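Long-range contacts in apical membrane antigen 1-like protein, soluble form (Toxoplasma gondii, PDB 3ZLE), which may play a role in host-cell invasion by the parasite: residues A[160-164]-A[284-288]; A[82-88]-A[181-187]. One frame throughout, in Å; residues are numbered along the deposited sequence.

Contact 1: residues A[160-164]-A[284-288]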
ATOM      1  N   LEU A 160      11.307  -9.826   6.690  1.00 21.73           N
ATOM      2  CA  LEU A 160      10.625 -11.080   6.398  1.00 22.57           C
ATOM      3  C   LEU A 160      11.478 -11.937   5.446  1.00 24.97           C
ATOM      4  O   LEU A 160      11.629 -11.601   4.270  1.00 28.82           O
ATOM      5  CB  LEU A 160       9.249 -10.826   5.696  1.00 20.88           C
ATOM      6  CG  LEU A 160       8.244  -9.878   6.395  1.00 21.00           C
ATOM      7  CD1 LEU A 160       6.958  -9.761   5.609  1.00 18.11           C
ATOM      8  CD2 LEU A 160       7.978 -10.234   7.886  1.00 16.97           C
ATOM      9  N   SER A 161      11.802 -13.140   5.858  1.00 25.47           N
ATOM     10  CA  SER A 161      12.393 -14.050   4.907  1.00 33.15           C
ATOM     11  C   SER A 161      11.360 -14.741   4.003  1.00 30.75           C
ATOM     12  O   SER A 161      11.721 -15.283   2.960  1.00 35.35           O
ATOM     13  CB  SER A 161      13.312 -15.033   5.602  1.00 30.35           C
ATOM     14  OG  SER A 161      12.554 -15.963   6.327  1.00 52.35           O
ATOM     15  N   VAL A 162      10.077 -14.579   4.311  1.00 23.33           N
ATOM     16  CA  VAL A 162       9.035 -15.040   3.405  1.00 23.03           C
ATOM     17  C   VAL A 162       8.457 -13.878   2.638  1.00 23.59           C
ATOM     18  O   VAL A 162       7.907 -12.967   3.225  1.00 30.15           O
ATOM     19  CB  VAL A 162       7.912 -15.802   4.147  1.00 21.76           C
ATOM     20  CG1 VAL A 162       6.881 -16.356   3.178  1.00 23.88           C
ATOM     21  CG2 VAL A 162       8.508 -16.930   4.968  1.00 22.96           C
ATOM     22  N   SER A 163       8.552 -13.931   1.316  1.00 26.73           N
ATOM     23  CA  SER A 163       8.204 -12.782   0.465  1.00 24.36           C
ATOM     24  C   SER A 163       6.917 -13.025  -0.275  1.00 25.53           C
ATOM     25  O   SER A 163       6.407 -12.112  -0.934  1.00 22.92           O
ATOM     26  CB  SER A 163       9.304 -12.466  -0.528  1.00 26.34           C
ATOM     27  OG  SER A 163       9.698 -13.615  -1.249  1.00 32.60           O
ATOM     28  N   ALA A 164       6.484 -14.294  -0.285  1.00 22.70           N
ATOM     29  CA  ALA A 164       5.129 -14.686  -0.689  1.00 22.41           C
ATOM     30  C   ALA A 164       4.081 -13.904   0.059  1.00 27.87           C
ATOM     31  O   ALA A 164       4.206 -13.658   1.264  1.00 31.43           O
ATOM     32  CB  ALA A 164       4.916 -16.193  -0.457  1.00 18.93           C
ATOM     33  N   ASP A 284       9.648 -23.091   0.514  1.00 38.63           N
ATOM     34  CA  ASP A 284       9.524 -22.227  -0.631  1.00 40.60           C
ATOM     35  C   ASP A 284       9.109 -20.809  -0.215  1.00 40.38           C
ATOM     36  O   ASP A 284       7.998 -20.375  -0.476  1.00 37.74           O
ATOM     37  CB  ASP A 284       8.520 -22.834  -1.623  1.00 52.48           C
ATOM     38  CG  ASP A 284       9.062 -24.094  -2.301  1.00 50.29           C
ATOM     39  OD1 ASP A 284      10.295 -24.313  -2.257  1.00 58.58           O
ATOM     40  OD2 ASP A 284       8.267 -24.825  -2.927  1.00 64.35           O
ATOM     41  N   PHE A 285      10.049 -20.087   0.391  1.00 38.16           N
ATOM     42  CA  PHE A 285       9.785 -18.776   0.937  1.00 34.55           C
ATOM     43  C   PHE A 285       9.607 -17.720  -0.132  1.00 32.38           C
ATOM     44  O   PHE A 285       9.097 -16.665   0.150  1.00 34.79           O
ATOM     45  CB  PHE A 285      10.888 -18.366   1.918  1.00 29.75           C
ATOM     46  CG  PHE A 285      10.938 -19.205   3.175  1.00 28.37           C
ATOM     47  CD1 PHE A 285       9.985 -20.194   3.415  1.00 28.65           C
ATOM     48  CD2 PHE A 285      11.976 -19.054   4.078  1.00 25.61           C
ATOM     49  CE1 PHE A 285      10.074 -21.007   4.528  1.00 29.20           C
ATOM     50  CE2 PHE A 285      12.036 -19.827   5.227  1.00 31.19           C
ATOM     51  CZ  PHE A 285      11.083 -20.811   5.454  1.00 30.55           C
ATOM     52  N   TRP A 286      10.158 -17.954  -1.330  1.00 37.90           N
ATOM     53  CA  TRP A 286      10.115 -16.943  -2.388  1.00 27.93           C
ATOM     54  C   TRP A 286       9.432 -17.495  -3.642  1.00 33.17           C
ATOM     55  O   TRP A 286       9.770 -18.568  -4.103  1.00 43.09           O
ATOM     56  CB  TRP A 286      11.536 -16.411  -2.735  1.00 32.24           C
ATOM     57  CG  TRP A 286      12.496 -16.107  -1.540  1.00 26.13           C
ATOM     58  CD1 TRP A 286      12.148 -15.814  -0.263  1.00 31.10           C
ATOM     59  CD2 TRP A 286      13.940 -16.000  -1.595  1.00 28.66           C
ATOM     60  NE1 TRP A 286      13.281 -15.588   0.514  1.00 25.70           N
ATOM     61  CE2 TRP A 286      14.391 -15.763  -0.269  1.00 27.25           C
ATOM     62  CE3 TRP A 286      14.891 -16.243  -2.596  1.00 29.12           C
ATOM     63  CZ2 TRP A 286      15.742 -15.682   0.061  1.00 30.37           C
ATOM     64  CZ3 TRP A 286      16.253 -16.139  -2.274  1.00 31.39           C
ATOM     65  CH2 TRP A 286      16.663 -15.845  -0.947  1.00 33.38           C
ATOM     66  N   PRO A 287       8.520 -16.716  -4.242  1.00 32.12           N
ATOM     67  CA  PRO A 287       7.808 -17.145  -5.432  1.00 38.05           C
ATOM     68  C   PRO A 287       8.764 -17.283  -6.602  1.00 38.81           C
ATOM     69  O   PRO A 287       9.531 -16.358  -6.880  1.00 40.77           O
ATOM     70  CB  PRO A 287       6.826 -15.990  -5.686  1.00 32.39           C
ATOM     71  CG  PRO A 287       6.605 -15.402  -4.331  1.00 31.43           C
ATOM     72  CD  PRO A 287       7.931 -15.497  -3.655  1.00 28.07           C
ATOM     73  N   VAL A 288       8.709 -18.411  -7.311  1.00 36.68           N
ATOM     74  CA  VAL A 288       9.607 -18.549  -8.451  1.00 34.75           C
ATOM     75  C   VAL A 288       9.161 -17.702  -9.637  1.00 36.30           C
ATOM     76  O   VAL A 288       7.958 -17.504  -9.863  1.00 34.81           O
ATOM     77  CB  VAL A 288      10.020 -20.034  -8.806  1.00 37.96           C
ATOM     78  CG1 VAL A 288       9.367 -21.062  -7.895  1.00 28.99           C
ATOM     79  CG2 VAL A 288       9.849 -20.350 -10.289  1.00 30.63           C
TER

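Contact 2: residues A[82-88]-A[181-187]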
ATOM      1  N   LYS A  82       1.263 -30.588  10.238  1.00 48.92           N
ATOM      2  CA  LYS A  82       0.640 -30.103   9.010  1.00 53.71           C
ATOM      3  C   LYS A  82      -0.551 -29.238   9.376  1.00 47.62           C
ATOM      4  O   LYS A  82      -1.521 -29.754   9.895  1.00 45.44           O
ATOM      5  CB  LYS A  82       0.122 -31.277   8.181  1.00 48.93           C
ATOM      6  CG  LYS A  82       1.189 -32.207   7.649  1.00 51.30           C
ATOM      7  CD  LYS A  82       1.994 -31.553   6.561  1.00 58.84           C
ATOM      8  CE  LYS A  82       3.231 -32.373   6.290  1.00 56.86           C
ATOM      9  NZ  LYS A  82       3.917 -31.842   5.101  1.00 50.32           N
ATOM     10  N   PRO A  83      -0.502 -27.925   9.068  1.00 45.85           N
ATOM     11  CA  PRO A  83       0.590 -27.194   8.406  1.00 48.37           C
ATOM     12  C   PRO A  83       1.753 -26.899   9.339  1.00 40.66           C
ATOM     13  O   PRO A  83       1.656 -27.085  10.554  1.00 36.01           O
ATOM     14  CB  PRO A  83      -0.079 -25.875   7.966  1.00 47.05           C
ATOM     15  CG  PRO A  83      -1.188 -25.680   8.949  1.00 48.79           C
ATOM     16  CD  PRO A  83      -1.693 -27.073   9.269  1.00 40.27           C
ATOM     17  N   LEU A  84       2.882 -26.513   8.763  1.00 44.63           N
ATOM     18  CA  LEU A  84       4.073 -26.244   9.565  1.00 38.56           C
ATOM     19  C   LEU A  84       3.922 -24.903  10.328  1.00 38.27           C
ATOM     20  O   LEU A  84       3.470 -23.910   9.753  1.00 35.57           O
ATOM     21  CB  LEU A  84       5.305 -26.238   8.658  1.00 47.38           C
ATOM     22  CG  LEU A  84       6.703 -26.257   9.260  1.00 51.70           C
ATOM     23  CD1 LEU A  84       6.926 -27.489  10.136  1.00 51.01           C
ATOM     24  CD2 LEU A  84       7.701 -26.187   8.121  1.00 43.70           C
ATOM     25  N   PRO A  85       4.143 -24.921  11.661  1.00 32.08           N
ATOM     26  CA  PRO A  85       4.028 -23.702  12.457  1.00 33.79           C
ATOM     27  C   PRO A  85       5.071 -22.690  12.013  1.00 40.25           C
ATOM     28  O   PRO A  85       6.085 -23.072  11.439  1.00 43.83           O
ATOM     29  CB  PRO A  85       4.335 -24.177  13.880  1.00 37.13           C
ATOM     30  CG  PRO A  85       3.921 -25.617  13.873  1.00 42.00           C
ATOM     31  CD  PRO A  85       4.345 -26.111  12.508  1.00 31.65           C
ATOM     32  N   GLY A  86       4.780 -21.408  12.190  1.00 35.14           N
ATOM     33  CA  GLY A  86       5.703 -20.364  11.759  1.00 36.18           C
ATOM     34  C   GLY A  86       4.966 -19.140  11.248  1.00 35.52           C
ATOM     35  O   GLY A  86       3.742 -19.189  11.035  1.00 28.60           O
ATOM     36  N   GLY A  87       5.698 -18.030  11.128  1.00 32.40           N
ATOM     37  CA  GLY A  87       5.254 -16.876  10.366  1.00 30.65           C
ATOM     38  C   GLY A  87       6.171 -16.606   9.178  1.00 32.88           C
ATOM     39  O   GLY A  87       6.758 -17.518   8.607  1.00 31.02           O
ATOM     40  N   PHE A  88       6.313 -15.329   8.837  1.00 29.54           N
ATOM     41  CA  PHE A  88       7.125 -14.896   7.695  1.00 24.91           C
ATOM     42  C   PHE A  88       8.437 -14.254   8.129  1.00 28.12           C
ATOM     43  O   PHE A  88       9.241 -13.875   7.295  1.00 39.15           O
ATOM     44  CB  PHE A  88       6.333 -13.892   6.858  1.00 26.96           C
ATOM     45  CG  PHE A  88       5.159 -14.482   6.148  1.00 24.56           C
ATOM     46  CD1 PHE A  88       4.667 -15.744   6.500  1.00 37.35           C
ATOM     47  CD2 PHE A  88       4.560 -13.811   5.150  1.00 22.84           C
ATOM     48  CE1 PHE A  88       3.578 -16.297   5.832  1.00 33.35           C
ATOM     49  CE2 PHE A  88       3.491 -14.347   4.458  1.00 29.43           C
ATOM     50  CZ  PHE A  88       3.001 -15.600   4.793  1.00 33.71           C
ATOM     51  N   GLY A 181      -3.482 -32.219   6.150  1.00 39.13           N
ATOM     52  CA  GLY A 181      -2.242 -32.715   5.585  1.00 37.55           C
ATOM     53  C   GLY A 181      -1.413 -31.742   4.723  1.00 41.16           C
ATOM     54  O   GLY A 181      -0.281 -32.055   4.341  1.00 47.00           O
ATOM     55  N   LEU A 182      -1.961 -30.583   4.389  1.00 36.12           N
ATOM     56  CA  LEU A 182      -1.194 -29.603   3.613  1.00 36.55           C
ATOM     57  C   LEU A 182      -0.088 -28.913   4.422  1.00 37.69           C
ATOM     58  O   LEU A 182      -0.269 -28.569   5.600  1.00 41.07           O
ATOM     59  CB  LEU A 182      -2.109 -28.599   2.909  1.00 33.19           C
ATOM     60  CG  LEU A 182      -2.924 -29.158   1.724  1.00 33.34           C
ATOM     61  CD1 LEU A 182      -4.042 -28.209   1.336  1.00 24.73           C
ATOM     62  CD2 LEU A 182      -2.067 -29.468   0.498  1.00 31.61           C
ATOM     63  N   THR A 183       1.098 -28.841   3.826  1.00 37.12           N
ATOM     64  CA  THR A 183       2.276 -28.226   4.495  1.00 42.31           C
ATOM     65  C   THR A 183       2.046 -26.748   4.847  1.00 32.54           C
ATOM     66  O   THR A 183       2.475 -26.265   5.902  1.00 34.93           O
ATOM     67  CB  THR A 183       3.508 -28.291   3.587  1.00 40.81           C
ATOM     68  OG1 THR A 183       3.823 -29.649   3.301  1.00 42.54           O
ATOM     69  CG2 THR A 183       4.687 -27.613   4.201  1.00 39.56           C
ATOM     70  N   TRP A 184       1.415 -26.030   3.937  1.00 36.92           N
ATOM     71  CA  TRP A 184       1.202 -24.583   4.111  1.00 32.42           C
ATOM     72  C   TRP A 184      -0.260 -24.263   4.343  1.00 34.29           C
ATOM     73  O   TRP A 184      -1.109 -24.669   3.570  1.00 32.20           O
ATOM     74  CB  TRP A 184       1.624 -23.860   2.835  1.00 34.23           C
ATOM     75  CG  TRP A 184       3.092 -23.680   2.702  1.00 38.66           C
ATOM     76  CD1 TRP A 184       3.964 -24.505   2.039  1.00 38.32           C
ATOM     77  CD2 TRP A 184       3.846 -22.516   3.076  1.00 48.54           C
ATOM     78  NE1 TRP A 184       5.231 -23.963   2.056  1.00 46.48           N
ATOM     79  CE2 TRP A 184       5.187 -22.747   2.693  1.00 46.06           C
ATOM     80  CE3 TRP A 184       3.529 -21.326   3.747  1.00 46.25           C
ATOM     81  CZ2 TRP A 184       6.206 -21.825   2.942  1.00 48.21           C
ATOM     82  CZ3 TRP A 184       4.554 -20.400   3.991  1.00 49.99           C
ATOM     83  CH2 TRP A 184       5.872 -20.666   3.592  1.00 47.45           C
ATOM     84  N   ALA A 185      -0.535 -23.393   5.299  1.00 34.73           N
ATOM     85  CA  ALA A 185      -1.853 -22.810   5.403  1.00 25.15           C
ATOM     86  C   ALA A 185      -1.978 -21.672   4.401  1.00 28.07           C
ATOM     87  O   ALA A 185      -0.967 -21.108   3.953  1.00 28.75           O
ATOM     88  CB  ALA A 185      -2.103 -22.310   6.824  1.00 23.98           C
ATOM     89  N   CYS A 186      -3.215 -21.298   4.077  1.00 28.31           N
ATOM     90  CA  CYS A 186      -3.445 -20.269   3.073  1.00 32.20           C
ATOM     91  C   CYS A 186      -3.229 -18.916   3.708  1.00 30.83           C
ATOM     92  O   CYS A 186      -3.261 -18.783   4.929  1.00 33.00           O
ATOM     93  CB  CYS A 186      -4.876 -20.321   2.527  1.00 29.46           C
ATOM     94  SG  CYS A 186      -5.367 -21.856   1.680  1.00 41.27           S
ATOM     95  N   PHE A 187      -3.098 -17.902   2.878  1.00 28.50           N
ATOM     96  CA  PHE A 187      -2.876 -16.573   3.358  1.00 25.28           C
ATOM     97  C   PHE A 187      -3.066 -15.552   2.260  1.00 23.64           C
ATOM     98  O   PHE A 187      -2.846 -15.828   1.063  1.00 28.29           O
ATOM     99  CB  PHE A 187      -1.493 -16.449   4.036  1.00 26.41           C
ATOM    100  CG  PHE A 187      -0.321 -16.779   3.119  1.00 27.41           C
ATOM    101  CD1 PHE A 187       0.192 -15.812   2.248  1.00 26.43           C
ATOM    102  CD2 PHE A 187       0.345 -18.017   3.222  1.00 30.45           C
ATOM    103  CE1 PHE A 187       1.294 -16.091   1.431  1.00 31.20           C
ATOM    104  CE2 PHE A 187       1.459 -18.305   2.415  1.00 29.75           C
ATOM    105  CZ  PHE A 187       1.955 -17.323   1.539  1.00 29.95           C
TER

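Contact 1: residues A[160-164]-A[284-288]
Ser161 and Ser163 meet Phe285 and Trp286 where two irregular loops of the AMA1 ectodomain, whose family belongs to the PAN clan, come together: 160-164 has just left strand 156-159, while the loop segment 284-288 belongs to the long link between helix 253-262 and strand 303-308. Two hydrogen bonds set the spacing. Ser163 N donates to Phe285 O at 3.0 Å, almost straight at 167°. The indole NE1 of Trp286 reaches Ser161 O at 2.9 Å; the acceptor lies in the plane of the indole and NE1 in the carbonyl plane, yet the bond is bent, 132° at the hydrogen. These bonds run in opposite directions, each loop giving one N-H and one carbonyl. Trp286 is further fixed by Tyr144, which stacks on it and also hydrogen-bonds Ser163 OG, and by Tyr43, edge-to-face.

The apolar part centres on Phe285. Val162 CG2 makes a CH-pi contact over one face of its ring, 4.0 Å from the centroid and displaced toward the rim. With CG1 anti to the backbone N (chi1 -176°), Val162 sends CG2 to the ring and CG1 toward Phe285 O. Further along, Pro287 CG lies 4.3 Å from Ala164 CB.

Contact 2: residues A[82-88]-A[181-187]
Thr183 OG1 is gripped twice: Lys82 NZ donates to it at 2.8 Å, and Gln279 of another loop bonds the same oxygen through OE1, which can only accept, so the hydroxyl proton is probably turned toward Gln279 and the oxygen left to receive the ammonium N-H. The lysine gets there by a bend about the CB-CG bond (chi2 -71°), after which the chain runs extended past the backbone of Gly181, with CD 3.2 Å from Gly181 O.

The backbone carries the second polar bond. Leu84 N donates to Thr183 O at 2.9 Å and 164°, the donor somewhat out of the carbonyl plane. Pro83, preceded by a cis peptide, fits in beside this bond: its CA makes a C-H...O contact of 3.2 Å to Leu182 O, while CB presses on Thr183 O and CG meets Ala185 CB at 4.1 Å.

At the far end the chemistry turns aromatic. Phe88 points CZ at the middle of one face of Phe187 in a T-shaped stack, centroids 5.0 Å apart and planes at 76°. Phe187 CG sits between its backbone N and carbonyl carbon, which brings the ring toward 82-88; both rings also rest on Ile57 of strand 55-59. Between the two ends, Trp184 NE1 donates to Asn281 O.

Two loops of the AMA1 ectodomain are thus joined by unlike means. A charged tip on a shared hydroxyl holds the partly exposed end, and buried ring contacts hold the end where strand 187-191 begins; the lysine's charge would be expected to polarise the Thr183 hydroxyl.

Both contacts join irregular loops on the same side of the chain's centre, and their segments alternate along the sequence. Contact 1 is the more buried; contact 2 runs from a partly exposed end at Lys82 and Gly181 to a buried aromatic one. Segments 160-164 and 181-187 come from the single connection between strands 156-159 and 187-191, so this loop serves both. The two contacts meet directly: Val162 N lies 3.2 Å from Phe88 O, a probable hydrogen bond, and Ala164 CB packs on Phe187 CZ at 3.7 Å. Contact 1 relies on neutral N-H to carbonyl bonds, whereas contact 2 adds a lysine ammonium at its outer end.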